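Local coordinates for protein cobalt-precorrin-5B C(1)-methyltransferase (Archaeoglobus fulgidus, PDB 1SR8) that probably catalyses the S-adenosylmethionine-dependent methylation of cobalt-precorrin-5B at C-1, yielding cobalt-precorrin-6A on the anaerobic route to cobalamin, at residues I3-L8 and K23-G28; K14-R19 and Y30-D35; A57-K62 and F150-G155. One frame throughout, in Å; residues are numbered along the deposited sequence.

Contact 1 (I3-L8 and K23-G28)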
loop_
_atom_site.group_PDB
_atom_site.type_symbol
_atom_site.label_atom_id
_atom_site.label_comp_id
_atom_site.label_asym_id
_atom_site.label_seq_id
_atom_site.Cartn_x
_atom_site.Cartn_y
_atom_site.Cartn_z
ATOM N N ILE A 3 -6.767 -13.082 -12.125
ATOM C CA ILE A 3 -6.659 -12.928 -10.676
ATOM C C ILE A 3 -5.885 -11.664 -10.299
ATOM O O ILE A 3 -4.841 -11.369 -10.886
ATOM C CB ILE A 3 -5.922 -14.153 -10.045
ATOM C CG1 ILE A 3 -6.858 -15.363 -9.965
ATOM C CG2 ILE A 3 -5.416 -13.814 -8.641
ATOM C CD1 ILE A 3 -7.375 -15.833 -11.277
ATOM N N ASP A 4 -6.391 -10.916 -9.319
ATOM C CA ASP A 4 -5.687 -9.722 -8.870
ATOM C C ASP A 4 -4.357 -10.203 -8.301
ATOM O O ASP A 4 -4.339 -11.096 -7.458
ATOM C CB ASP A 4 -6.465 -9.017 -7.778
ATOM C CG ASP A 4 -5.811 -7.730 -7.366
ATOM O OD1 ASP A 4 -5.944 -6.737 -8.111
ATOM O OD2 ASP A 4 -5.146 -7.720 -6.309
ATOM N N PRO A 5 -3.227 -9.622 -8.747
ATOM C CA PRO A 5 -1.921 -10.055 -8.238
ATOM C C PRO A 5 -1.625 -9.774 -6.767
ATOM O O PRO A 5 -0.707 -10.356 -6.201
ATOM C CB PRO A 5 -0.940 -9.354 -9.174
ATOM C CG PRO A 5 -1.644 -8.105 -9.514
ATOM C CD PRO A 5 -3.064 -8.561 -9.755
ATOM N N ILE A 6 -2.401 -8.897 -6.142
ATOM C CA ILE A 6 -2.177 -8.560 -4.741
ATOM C C ILE A 6 -3.185 -9.205 -3.799
ATOM O O ILE A 6 -2.799 -9.948 -2.886
ATOM C CB ILE A 6 -2.203 -7.031 -4.526
ATOM C CG1 ILE A 6 -1.080 -6.380 -5.327
ATOM C CG2 ILE A 6 -2.030 -6.694 -3.046
ATOM C CD1 ILE A 6 -1.199 -4.890 -5.369
ATOM N N GLU A 7 -4.472 -8.941 -4.017
ATOM C CA GLU A 7 -5.487 -9.508 -3.147
ATOM C C GLU A 7 -5.929 -10.899 -3.566
ATOM O O GLU A 7 -6.667 -11.558 -2.843
ATOM C CB GLU A 7 -6.683 -8.580 -3.045
ATOM C CG GLU A 7 -7.394 -8.732 -1.728
ATOM C CD GLU A 7 -8.304 -7.575 -1.417
ATOM O OE1 GLU A 7 -7.907 -6.409 -1.625
ATOM O OE2 GLU A 7 -9.422 -7.829 -0.939
ATOM N N LEU A 8 -5.496 -11.331 -4.745
ATOM C CA LEU A 8 -5.772 -12.680 -5.243
ATOM C C LEU A 8 -7.194 -13.142 -5.587
ATOM O O LEU A 8 -7.421 -14.335 -5.805
ATOM C CB LEU A 8 -5.147 -13.690 -4.277
ATOM C CG LEU A 8 -3.666 -14.040 -4.473
ATOM C CD1 LEU A 8 -2.858 -12.847 -4.923
ATOM C CD2 LEU A 8 -3.130 -14.599 -3.174
ATOM N N LYS A 23 -3.116 -6.763 -18.837
ATOM C CA LYS A 23 -1.841 -6.072 -18.671
ATOM C C LYS A 23 -1.975 -5.079 -17.513
ATOM O O LYS A 23 -1.074 -4.945 -16.680
ATOM C CB LYS A 23 -1.467 -5.339 -19.968
ATOM C CG LYS A 23 0.024 -5.016 -20.119
ATOM C CD LYS A 23 0.325 -4.367 -21.486
ATOM C CE LYS A 23 1.833 -4.104 -21.713
ATOM N NZ LYS A 23 2.699 -5.337 -21.829
ATOM N N LYS A 24 -3.116 -4.398 -17.461
ATOM C CA LYS A 24 -3.384 -3.428 -16.412
ATOM C C LYS A 24 -3.553 -4.128 -15.065
ATOM O O LYS A 24 -2.963 -3.717 -14.067
ATOM C CB LYS A 24 -4.640 -2.631 -16.760
ATOM C CG LYS A 24 -4.580 -2.024 -18.159
ATOM C CD LYS A 24 -5.889 -1.352 -18.551
ATOM C CE LYS A 24 -5.908 0.130 -18.194
ATOM N NZ LYS A 24 -5.060 0.958 -19.113
ATOM N N VAL A 25 -4.350 -5.189 -15.042
ATOM C CA VAL A 25 -4.582 -5.939 -13.814
ATOM C C VAL A 25 -3.295 -6.572 -13.298
ATOM O O VAL A 25 -2.961 -6.448 -12.122
ATOM C CB VAL A 25 -5.656 -7.033 -14.031
ATOM C CG1 VAL A 25 -5.673 -8.006 -12.857
ATOM C CG2 VAL A 25 -7.016 -6.380 -14.179
ATOM N N ARG A 26 -2.574 -7.248 -14.184
ATOM C CA ARG A 26 -1.314 -7.897 -13.831
ATOM C C ARG A 26 -0.265 -6.902 -13.296
ATOM O O ARG A 26 0.699 -7.300 -12.641
ATOM C CB ARG A 26 -0.761 -8.616 -15.067
ATOM C CG ARG A 26 0.613 -9.246 -14.900
ATOM C CD ARG A 26 0.530 -10.636 -14.268
ATOM N NE ARG A 26 1.851 -11.262 -14.139
ATOM C CZ ARG A 26 2.052 -12.569 -13.962
ATOM N NH1 ARG A 26 1.017 -13.403 -13.890
ATOM N NH2 ARG A 26 3.290 -13.045 -13.867
ATOM N N SER A 27 -0.463 -5.612 -13.566
ATOM C CA SER A 27 0.474 -4.578 -13.135
ATOM C C SER A 27 0.290 -4.140 -11.680
ATOM O O SER A 27 1.126 -3.425 -11.126
ATOM C CB SER A 27 0.348 -3.351 -14.047
ATOM O OG SER A 27 -0.785 -2.558 -13.715
ATOM N N GLY A 28 -0.803 -4.572 -11.066
ATOM C CA GLY A 28 -1.081 -4.190 -9.692
ATOM C C GLY A 28 -1.597 -2.763 -9.608
ATOM O O GLY A 28 -2.076 -2.323 -8.564
#

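Contact 2 (K14-R19 and Y30-D35)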
loop_
_atom_site.group_PDB
_atom_site.type_symbol
_atom_site.label_atom_id
_atom_site.label_comp_id
_atom_site.label_asym_id
_atom_site.label_seq_id
_atom_site.Cartn_x
_atom_site.Cartn_y
_atom_site.Cartn_z
ATOM N N LYS A 14 -17.137 -11.442 -17.258
ATOM C CA LYS A 14 -17.970 -10.543 -18.040
ATOM C C LYS A 14 -17.563 -9.070 -17.907
ATOM O O LYS A 14 -18.110 -8.202 -18.597
ATOM C CB LYS A 14 -19.433 -10.725 -17.636
ATOM C CG LYS A 14 -19.676 -10.652 -16.144
ATOM C CD LYS A 14 -21.142 -10.879 -15.827
ATOM C CE LYS A 14 -21.429 -10.626 -14.356
ATOM N NZ LYS A 14 -22.877 -10.783 -14.040
ATOM N N TRP A 15 -16.604 -8.794 -17.024
ATOM C CA TRP A 15 -16.103 -7.433 -16.788
ATOM C C TRP A 15 -14.911 -7.171 -17.692
ATOM O O TRP A 15 -14.563 -6.022 -17.981
ATOM C CB TRP A 15 -15.652 -7.276 -15.335
ATOM C CG TRP A 15 -16.762 -7.258 -14.327
ATOM C CD1 TRP A 15 -18.067 -7.613 -14.523
ATOM C CD2 TRP A 15 -16.653 -6.875 -12.953
ATOM N NE1 TRP A 15 -18.775 -7.473 -13.358
ATOM C CE2 TRP A 15 -17.932 -7.019 -12.378
ATOM C CE3 TRP A 15 -15.594 -6.421 -12.152
ATOM C CZ2 TRP A 15 -18.186 -6.724 -11.031
ATOM C CZ3 TRP A 15 -15.846 -6.129 -10.816
ATOM C CH2 TRP A 15 -17.133 -6.282 -10.270
ATOM N N ILE A 16 -14.284 -8.263 -18.113
ATOM C CA ILE A 16 -13.120 -8.217 -18.975
ATOM C C ILE A 16 -13.552 -8.087 -20.422
ATOM O O ILE A 16 -13.978 -9.054 -21.057
ATOM C CB ILE A 16 -12.274 -9.482 -18.824
ATOM C CG1 ILE A 16 -12.097 -9.799 -17.336
ATOM C CG2 ILE A 16 -10.927 -9.281 -19.504
ATOM C CD1 ILE A 16 -11.284 -11.042 -17.049
ATOM N N LYS A 17 -13.454 -6.867 -20.923
ATOM C CA LYS A 17 -13.804 -6.533 -22.294
ATOM C C LYS A 17 -12.687 -5.574 -22.654
ATOM O O LYS A 17 -12.827 -4.355 -22.528
ATOM C CB LYS A 17 -15.165 -5.832 -22.330
ATOM C CG LYS A 17 -15.296 -4.672 -21.343
ATOM C CD LYS A 17 -16.726 -4.154 -21.248
ATOM C CE LYS A 17 -17.681 -5.190 -20.643
ATOM N NZ LYS A 17 -17.885 -6.394 -21.499
ATOM N N ASP A 18 -11.564 -6.134 -23.089
ATOM C CA ASP A 18 -10.403 -5.312 -23.394
ATOM C C ASP A 18 -9.279 -6.325 -23.526
ATOM O O ASP A 18 -9.187 -7.251 -22.707
ATOM C CB ASP A 18 -10.132 -4.424 -22.174
ATOM C CG ASP A 18 -9.559 -3.071 -22.528
ATOM O OD1 ASP A 18 -10.291 -2.265 -23.158
ATOM O OD2 ASP A 18 -8.385 -2.809 -22.155
ATOM N N ARG A 19 -8.423 -6.192 -24.532
ATOM C CA ARG A 19 -7.306 -7.142 -24.635
ATOM C C ARG A 19 -6.180 -6.599 -23.727
ATOM O O ARG A 19 -5.186 -7.288 -23.414
ATOM C CB ARG A 19 -6.821 -7.249 -26.098
ATOM N N TYR A 30 -4.124 -1.497 -11.532
ATOM C CA TYR A 30 -5.530 -1.362 -11.883
ATOM C C TYR A 30 -6.443 -2.423 -11.293
ATOM O O TYR A 30 -6.126 -3.619 -11.300
ATOM C CB TYR A 30 -5.712 -1.369 -13.399
ATOM C CG TYR A 30 -5.012 -0.243 -14.108
ATOM C CD1 TYR A 30 -3.657 -0.330 -14.415
ATOM C CD2 TYR A 30 -5.695 0.923 -14.443
ATOM C CE1 TYR A 30 -2.997 0.715 -15.035
ATOM C CE2 TYR A 30 -5.044 1.979 -15.063
ATOM C CZ TYR A 30 -3.694 1.870 -15.353
ATOM O OH TYR A 30 -3.022 2.925 -15.931
ATOM N N ILE A 31 -7.577 -1.954 -10.777
ATOM C CA ILE A 31 -8.622 -2.808 -10.231
ATOM C C ILE A 31 -9.768 -2.681 -11.238
ATOM O O ILE A 31 -10.402 -1.631 -11.361
ATOM C CB ILE A 31 -9.146 -2.329 -8.861
ATOM C CG1 ILE A 31 -8.061 -2.454 -7.795
ATOM C CG2 ILE A 31 -10.354 -3.159 -8.465
ATOM C CD1 ILE A 31 -8.523 -2.038 -6.414
ATOM N N LEU A 32 -10.014 -3.750 -11.974
ATOM C CA LEU A 32 -11.068 -3.757 -12.971
ATOM C C LEU A 32 -12.432 -3.719 -12.293
ATOM O O LEU A 32 -12.653 -4.394 -11.290
ATOM C CB LEU A 32 -10.922 -5.015 -13.825
ATOM C CG LEU A 32 -12.011 -5.440 -14.801
ATOM C CD1 LEU A 32 -12.209 -4.390 -15.880
ATOM C CD2 LEU A 32 -11.598 -6.763 -15.415
ATOM N N THR A 33 -13.333 -2.898 -12.826
ATOM C CA THR A 33 -14.684 -2.804 -12.286
ATOM C C THR A 33 -15.696 -3.208 -13.355
ATOM O O THR A 33 -15.336 -3.524 -14.498
ATOM C CB THR A 33 -15.040 -1.380 -11.804
ATOM O OG1 THR A 33 -15.245 -0.523 -12.933
ATOM C CG2 THR A 33 -13.928 -0.820 -10.939
ATOM N N GLU A 34 -16.964 -3.195 -12.963
ATOM C CA GLU A 34 -18.070 -3.557 -13.843
ATOM C C GLU A 34 -18.043 -2.691 -15.110
ATOM O O GLU A 34 -18.280 -3.178 -16.218
ATOM C CB GLU A 34 -19.387 -3.362 -13.084
ATOM C CG GLU A 34 -20.521 -4.270 -13.512
ATOM C CD GLU A 34 -21.658 -4.283 -12.500
ATOM O OE1 GLU A 34 -22.184 -3.198 -12.180
ATOM O OE2 GLU A 34 -22.026 -5.377 -12.024
ATOM N N ASP A 35 -17.732 -1.408 -14.934
ATOM C CA ASP A 35 -17.676 -0.473 -16.051
ATOM C C ASP A 35 -16.441 0.431 -16.006
ATOM O O ASP A 35 -16.551 1.636 -15.771
ATOM C CB ASP A 35 -18.954 0.387 -16.075
ATOM C CG ASP A 35 -19.151 1.189 -14.792
ATOM O OD1 ASP A 35 -20.213 1.833 -14.651
ATOM O OD2 ASP A 35 -18.246 1.179 -13.927
#

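Contact 3 (A57-K62 and F150-G155)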
loop_
_atom_site.group_PDB
_atom_site.type_symbol
_atom_site.label_atom_id
_atom_site.label_comp_id
_atom_site.label_asym_id
_atom_site.label_seq_id
_atom_site.Cartn_x
_atom_site.Cartn_y
_atom_site.Cartn_z
ATOM N N ALA A 57 20.820 5.338 -10.467
ATOM C CA ALA A 57 20.800 5.158 -11.902
ATOM C C ALA A 57 21.176 6.441 -12.653
ATOM O O ALA A 57 21.864 6.386 -13.673
ATOM C CB ALA A 57 19.420 4.700 -12.326
ATOM N N SER A 58 20.731 7.590 -12.149
ATOM C CA SER A 58 20.998 8.875 -12.802
ATOM C C SER A 58 22.470 9.259 -12.836
ATOM O O SER A 58 22.862 10.188 -13.542
ATOM C CB SER A 58 20.200 9.995 -12.134
ATOM O OG SER A 58 20.735 10.310 -10.867
ATOM N N LEU A 59 23.288 8.556 -12.070
ATOM C CA LEU A 59 24.711 8.845 -12.061
ATOM C C LEU A 59 25.343 8.492 -13.398
ATOM O O LEU A 59 26.186 9.226 -13.906
ATOM C CB LEU A 59 25.406 8.056 -10.966
ATOM C CG LEU A 59 25.223 8.606 -9.565
ATOM C CD1 LEU A 59 26.031 7.765 -8.594
ATOM C CD2 LEU A 59 25.674 10.052 -9.541
ATOM N N LYS A 60 24.934 7.362 -13.966
ATOM C CA LYS A 60 25.490 6.926 -15.239
ATOM C C LYS A 60 24.580 7.057 -16.462
ATOM O O LYS A 60 24.773 6.348 -17.454
ATOM C CB LYS A 60 25.982 5.484 -15.112
ATOM C CG LYS A 60 25.093 4.568 -14.291
ATOM C CD LYS A 60 25.686 3.149 -14.266
ATOM C CE LYS A 60 25.165 2.270 -15.419
ATOM N NZ LYS A 60 25.184 2.942 -16.752
ATOM N N GLU A 61 23.608 7.970 -16.394
ATOM C CA GLU A 61 22.670 8.209 -17.497
ATOM C C GLU A 61 21.416 8.947 -17.037
ATOM O O GLU A 61 21.062 8.914 -15.859
ATOM C CB GLU A 61 22.271 6.888 -18.147
ATOM C CG GLU A 61 21.747 5.871 -17.167
ATOM C CD GLU A 61 21.870 4.468 -17.695
ATOM O OE1 GLU A 61 21.384 4.224 -18.820
ATOM O OE2 GLU A 61 22.454 3.614 -16.990
ATOM N N LYS A 62 20.744 9.612 -17.972
ATOM C CA LYS A 62 19.536 10.359 -17.645
ATOM C C LYS A 62 18.391 9.395 -17.350
ATOM O O LYS A 62 18.194 8.403 -18.060
ATOM C CB LYS A 62 19.172 11.317 -18.791
ATOM C CG LYS A 62 18.756 10.657 -20.103
ATOM C CD LYS A 62 17.299 10.185 -20.071
ATOM C CE LYS A 62 16.816 9.727 -21.448
ATOM N NZ LYS A 62 16.851 10.832 -22.460
ATOM N N PHE A 150 24.154 -0.696 -11.357
ATOM C CA PHE A 150 24.895 0.502 -11.718
ATOM C C PHE A 150 26.252 0.594 -11.044
ATOM O O PHE A 150 26.832 1.671 -10.936
ATOM C CB PHE A 150 24.037 1.720 -11.391
ATOM C CG PHE A 150 22.698 1.698 -12.077
ATOM C CD1 PHE A 150 22.581 2.051 -13.423
ATOM C CD2 PHE A 150 21.565 1.263 -11.402
ATOM C CE1 PHE A 150 21.362 1.972 -14.086
ATOM C CE2 PHE A 150 20.334 1.176 -12.053
ATOM C CZ PHE A 150 20.234 1.531 -13.398
ATOM N N ASN A 151 26.759 -0.555 -10.609
ATOM C CA ASN A 151 28.054 -0.647 -9.949
ATOM C C ASN A 151 28.297 0.534 -9.014
ATOM O O ASN A 151 29.321 1.212 -9.082
ATOM C CB ASN A 151 29.155 -0.740 -11.002
ATOM C CG ASN A 151 30.307 -1.611 -10.554
ATOM O OD1 ASN A 151 31.149 -1.192 -9.751
ATOM N ND2 ASN A 151 30.343 -2.847 -11.060
ATOM N N PHE A 152 27.331 0.751 -8.132
ATOM C CA PHE A 152 27.357 1.828 -7.154
ATOM C C PHE A 152 27.863 1.281 -5.818
ATOM O O PHE A 152 27.534 0.156 -5.439
ATOM C CB PHE A 152 25.936 2.377 -6.999
ATOM C CG PHE A 152 25.817 3.511 -6.035
ATOM C CD1 PHE A 152 26.362 4.758 -6.333
ATOM C CD2 PHE A 152 25.132 3.345 -4.836
ATOM C CE1 PHE A 152 26.223 5.829 -5.447
ATOM C CE2 PHE A 152 24.984 4.407 -3.941
ATOM C CZ PHE A 152 25.530 5.650 -4.246
ATOM N N SER A 153 28.667 2.067 -5.106
ATOM C CA SER A 153 29.193 1.628 -3.816
ATOM C C SER A 153 28.906 2.611 -2.686
ATOM O O SER A 153 29.212 2.332 -1.532
ATOM C CB SER A 153 30.702 1.369 -3.910
ATOM O OG SER A 153 31.389 2.525 -4.350
ATOM N N GLY A 154 28.314 3.755 -3.018
ATOM C CA GLY A 154 27.992 4.735 -1.999
ATOM C C GLY A 154 26.665 4.439 -1.323
ATOM O O GLY A 154 26.292 3.277 -1.160
ATOM N N GLY A 155 25.955 5.490 -0.925
ATOM C CA GLY A 155 24.665 5.320 -0.277
ATOM C C GLY A 155 23.693 6.389 -0.735
ATOM O O GLY A 155 24.011 7.173 -1.628
#

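Contact 1 (I3-L8 and K23-G28)
P5 presses its ring against V25 and G28 where the N-terminal loop, turned by an Asx turn at D4, meets the last turn of helix 21-26 and the residues just after it. No hydrogen bond runs directly between residues 3-8 and 23-28, so the touching itself is all van der Waals.

P5 makes the largest single contribution, with V25 close behind. The proline CD lies 3.2 Å from V25 O, and P5 CG sits 3.9 Å from G28 N. V25 O already accepts the backbone bond from G28 N, and the proline ring lies against it as well. V25 puts CG1 anti to its own backbone N (chi1 167°), which brings this methyl alongside the loop, 4.1 Å from P5 CD and 4.0 Å from I3 O. Further along, the I6 chain runs out to place CD1 near G28 O. G28 has positive phi as the chain leaves the helix.

Polar groups shape the loop from within. D4 OD2 accepts two backbone N-H groups: I6 N approaches from well above the carboxylate plane, while E7 N comes in more directly, 2.7 Å away with an N-H...O angle of 165°, on the anti lone pair. With OD1 bound as well, both oxygens restrain the carboxylate, and the Asx turn is consistent with the bend that puts P5 toward the helix.

R40 joins the two sides from outside. Its NH2 makes a salt bridge with D4 OD1, which Y11 OH also reaches, and would probably balance the aspartate's charge. The neighbouring nitrogen of the same guanidinium, R40 NH1, hydrogen-bonds to G28 O, the atom that I6 CD1 approaches to 4.2 Å.

Contact 2 (K14-R19 and Y30-D35)
W15, in the loop before helix 21-26, lays one face of its indole across the backbone of T33 and E34, on strand 30-33 and the turn that follows. E34 CA stands 3.7 Å from the centroid of the five-membered ring and 11° off its normal, a CH-pi contact. T33 C lies nearer the rim, 3.4 Å from W15 CE3. L32 O lies at the ring edge, near its plane and 3.7 Å from W15 CZ3. The E34 side chain continues past the indole nitrogen, its CG 3.7 Å from W15 NE1, the carboxylate plane turned 77° from the ring.

L32, on this edge strand of the small antiparallel sheet, sets CG anti to its backbone N (chi1 169°). CD1 touches W15 O, and CD2 packs 3.6 Å from I16 CG1, the side chains crossing at about a right angle.

Helix 195-204 forms the next shell. T200 touches W15 and T33, and K203 NZ makes a salt bridge with E34 OE1.

No hydrogen bond spans the segments, and L32 O is buried here without a polar partner in the model; dispersion, from the indole and from L32 against I16, together with the CH-pi contact, therefore carries the join of loop to sheet.

Contact 3 (A57-K62 and F150-G155)
F150, the first residue beyond helix 133-149, packs its ring against A57 at the end of helix 44-57. The chain turns here through a Schellman motif: N151 takes positive phi, and F152 N bonds back to S147 O.

A57 CA stands 3.7 Å from the centroid of the F150 ring and just 3° off its normal, a CH-pi contact over the centre. A57 CB reaches across the same face to 3.4 Å from F150 CZ. At the ring's edge, K60 starts in the crowded position between its backbone N and carbonyl carbon (chi1 40°), then bends late, so that its aliphatic part passes the rim with CE 3.3 Å from F150 CD1. E61 OE2 arrives near the ring plane, 3.5 Å from F150 CE1, its carboxylate nearly perpendicular to the ring. K60 NZ and E61 OE2 are joined by a salt bridge of 2.8 Å, which links the two groups beside the CD1-CE1 edge. An alanine in place of F150 would remove the ring over A57 CA and CB and the CD1-CE1 edge beside K60 CE and E61 OE2, which would probably open a gap there and leave the ends of that pair freer to turn.

Further along, L59 CD1 comes obliquely to 3.7 Å from F152 CE1, and V110 of strand 105-111 touches both side chains. I56 and F143 bring the two helices against F152 as well. The backbone of its own loop lies over the F152 ring, with G154 N 3.4 Å above the plane, over the ring centre.

Contacts 1 and 2 are interleaved along the chain, in the order 3-8, 14-19, 23-28, 30-35, with centres about 12 Å apart. They meet directly: K24 CB of helix 21-26 touches Y30 CD1 of strand 30-33, the next element in the chain. Together they fold the N-terminal region onto the edge of the small antiparallel sheet and against helices 195-204 and 217-226, which flank strand 210-214 of the parallel sheet in sequence. Contact 3 comes later and stands apart, its centre about 31 Å from that of contact 1 and about 39 Å from that of contact 2. It ties two helix ends beside the mixed sheet, so contacts 1 and 2 belong to one N-terminal region and contact 3 to another part of the monomer.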